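Local coordinates for protein putative poly(3-hydroxybutyrate) depolymerase LpqC (Bordetella parapertussis 12822, PDB 3D0K) that probably hydrolyses ester bonds as a putative poly(3-hydroxybutyrate) depolymerase of the alpha/beta-hydrolase type, at residues 55-61 / 84-90. Residues are numbered along the deposited sequence; the frame is centred on the assembly and turned at random.
Sequences PVVVVQH and LIVAPTF
His61 reaches across to the backbone of Thr89 and Phe90 at the C-terminal ends of two parallel strands. CB points toward the neighbouring strand, and chi1 of 54° sets CG between the backbone N and the carbonyl carbon. His61 CD2 lies 3.6 Å from Thr89 CA and 3.9 Å from Thr89 CG2. CE1 lies beside the Phe90 backbone. At the tip, His61 NE2 accepts a nearly straight hydrogen bond from Phe90 N, 3.0 Å away near the imidazole plane. ND1 is also hydrogen-bonded, to a residue flanking the segments, so both nitrogens are held. The Tyr101 ring meets the imidazole obliquely.

Before this end the strands pair regularly. Leu84 N hydrogen-bonds to Pro55 O, Val57 N to Leu84 O, Val86 N to Val57 O, Val59 N to Val86 O. The two strands are adjacent in the mixed central sheet of an alpha/beta-hydrolase fold. The chain between them is largely helical and makes a beta-alpha-beta crossover. Strand 142-147, on the other side of 56-60, leads into a probable nucleophile elbow that the Gln60 side chain touches.

Pro88 has no N-H, so the ladder changes here. A water takes over: it donates to Val59 O and Pro88 O and accepts from His61 N at 2.9 Å. Val58 CG1 packs on Pro88 CD at 3.8 Å, the side chains crossing at about a right angle. On the other face, Ile85 CD1 touches Val57 CB at 3.9 Å, and its CG2 lies 4.1 Å from Val59 CG2. Thr89 OG1 donates to Ala87 O from above the carbonyl plane.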
loop_
_atom_site.group_PDB
_atom_site.type_symbol
_atom_site.label_atom_id
_atom_site.label_comp_id
_atom_site.label_asym_id
_atom_site.label_seq_id
_atom_site.Cartn_x
_atom_site.Cartn_y
_atom_site.Cartn_z
ATOM N N PRO A 55 17.353 -0.404 -1.531
ATOM C CA PRO A 55 15.917 -0.096 -1.568
ATOM C C PRO A 55 15.221 0.208 -0.195
ATOM O O PRO A 55 15.645 -0.265 0.877
ATOM C CB PRO A 55 15.311 -1.383 -2.157
ATOM C CG PRO A 55 16.430 -1.967 -2.989
ATOM C CD PRO A 55 17.653 -1.720 -2.120
ATOM N N VAL A 56 14.130 0.977 -0.264
ATOM C CA VAL A 56 13.265 1.229 0.890
ATOM C C VAL A 56 11.957 0.594 0.554
ATOM O O VAL A 56 11.481 0.783 -0.542
ATOM C CB VAL A 56 13.026 2.715 1.067
ATOM C CG1 VAL A 56 11.979 2.971 2.200
ATOM C CG2 VAL A 56 14.413 3.390 1.311
ATOM N N VAL A 57 11.442 -0.239 1.449
ATOM C CA VAL A 57 10.122 -0.837 1.233
ATOM C C VAL A 57 9.120 -0.222 2.224
ATOM O O VAL A 57 9.308 -0.274 3.420
ATOM C CB VAL A 57 10.179 -2.372 1.384
ATOM C CG1 VAL A 57 8.769 -2.923 1.074
ATOM C CG2 VAL A 57 11.306 -2.949 0.439
ATOM N N VAL A 58 8.065 0.408 1.708
ATOM C CA VAL A 58 7.006 0.974 2.567
ATOM C C VAL A 58 5.970 -0.175 2.666
ATOM O O VAL A 58 5.549 -0.698 1.651
ATOM C CB VAL A 58 6.410 2.226 1.965
ATOM C CG1 VAL A 58 5.259 2.780 2.821
ATOM C CG2 VAL A 58 7.521 3.353 1.797
ATOM N N VAL A 59 5.598 -0.564 3.876
ATOM C CA VAL A 59 4.666 -1.696 4.063
ATOM C C VAL A 59 3.412 -1.191 4.747
ATOM O O VAL A 59 3.503 -0.637 5.856
ATOM C CB VAL A 59 5.356 -2.793 4.916
ATOM C CG1 VAL A 59 4.393 -3.872 5.283
ATOM C CG2 VAL A 59 6.571 -3.359 4.181
ATOM N N GLN A 60 2.235 -1.395 4.145
ATOM C CA GLN A 60 0.990 -0.961 4.798
ATOM C C GLN A 60 0.160 -2.112 5.377
ATOM O O GLN A 60 -0.187 -3.018 4.643
ATOM C CB GLN A 60 0.132 -0.144 3.865
ATOM C CG GLN A 60 0.778 1.189 3.433
ATOM C CD GLN A 60 0.949 2.131 4.629
ATOM O OE1 GLN A 60 0.202 2.038 5.645
ATOM N NE2 GLN A 60 1.897 3.046 4.519
ATOM N N HIS A 61 -0.138 -2.012 6.669
ATOM C CA HIS A 61 -0.823 -3.064 7.480
ATOM C C HIS A 61 -2.267 -3.236 7.027
ATOM O O HIS A 61 -2.811 -2.382 6.331
ATOM C CB HIS A 61 -0.759 -2.684 8.985
ATOM C CG HIS A 61 -1.283 -1.295 9.309
ATOM N ND1 HIS A 61 -2.567 -0.879 9.018
ATOM C CD2 HIS A 61 -0.677 -0.230 9.907
ATOM C CE1 HIS A 61 -2.731 0.372 9.416
ATOM N NE2 HIS A 61 -1.604 0.774 9.982
ATOM N N LEU A 84 15.580 -1.243 3.688
ATOM C CA LEU A 84 15.067 -0.497 4.832
ATOM C C LEU A 84 13.531 -0.649 4.874
ATOM O O LEU A 84 12.849 -0.324 3.919
ATOM C CB LEU A 84 15.441 0.967 4.682
ATOM C CG LEU A 84 14.930 1.880 5.819
ATOM C CD1 LEU A 84 15.633 1.518 7.150
ATOM C CD2 LEU A 84 15.168 3.371 5.402
ATOM N N ILE A 85 12.999 -1.195 5.955
ATOM C CA ILE A 85 11.544 -1.406 6.050
ATOM C C ILE A 85 10.869 -0.304 6.834
ATOM O O ILE A 85 11.296 -0.008 7.954
ATOM C CB ILE A 85 11.225 -2.779 6.744
ATOM C CG1 ILE A 85 11.954 -3.932 6.022
ATOM C CG2 ILE A 85 9.662 -3.018 6.784
ATOM C CD1 ILE A 85 11.742 -4.048 4.485
ATOM N N VAL A 86 9.841 0.333 6.249
ATOM C CA VAL A 86 9.107 1.389 6.938
ATOM C C VAL A 86 7.634 1.057 6.851
ATOM O O VAL A 86 7.068 0.998 5.730
ATOM C CB VAL A 86 9.320 2.765 6.243
ATOM C CG1 VAL A 86 8.478 3.836 6.881
ATOM C CG2 VAL A 86 10.832 3.170 6.280
ATOM N N ALA A 87 7.019 0.876 8.021
ATOM C CA ALA A 87 5.602 0.572 8.104
ATOM C C ALA A 87 4.836 1.730 8.785
ATOM O O ALA A 87 4.730 1.754 10.033
ATOM C CB ALA A 87 5.399 -0.741 8.810
ATOM N N PRO A 88 4.330 2.690 7.973
ATOM C CA PRO A 88 3.505 3.764 8.529
ATOM C C PRO A 88 2.264 3.123 9.145
ATOM O O PRO A 88 1.503 2.448 8.442
ATOM C CB PRO A 88 3.140 4.626 7.305
ATOM C CG PRO A 88 4.237 4.280 6.247
ATOM C CD PRO A 88 4.471 2.807 6.500
ATOM N N THR A 89 2.049 3.397 10.438
ATOM C CA THR A 89 1.078 2.674 11.245
ATOM C C THR A 89 0.014 3.615 11.801
ATOM O O THR A 89 0.336 4.536 12.539
ATOM C CB THR A 89 1.803 1.970 12.385
ATOM O OG1 THR A 89 2.814 1.135 11.806
ATOM C CG2 THR A 89 0.847 1.132 13.177
ATOM N N PHE A 90 -1.256 3.331 11.474
ATOM C CA PHE A 90 -2.372 4.268 11.780
ATOM C C PHE A 90 -3.297 3.582 12.763
ATOM O O PHE A 90 -4.014 2.651 12.404
ATOM C CB PHE A 90 -3.104 4.670 10.464
ATOM C CG PHE A 90 -2.204 5.370 9.479
ATOM C CD1 PHE A 90 -1.978 6.731 9.573
ATOM C CD2 PHE A 90 -1.511 4.638 8.495
ATOM C CE1 PHE A 90 -1.132 7.361 8.689
ATOM C CE2 PHE A 90 -0.673 5.240 7.607
ATOM C CZ PHE A 90 -0.445 6.611 7.717
HETATM O O HOH W 1 1.882 -0.368 8.019
#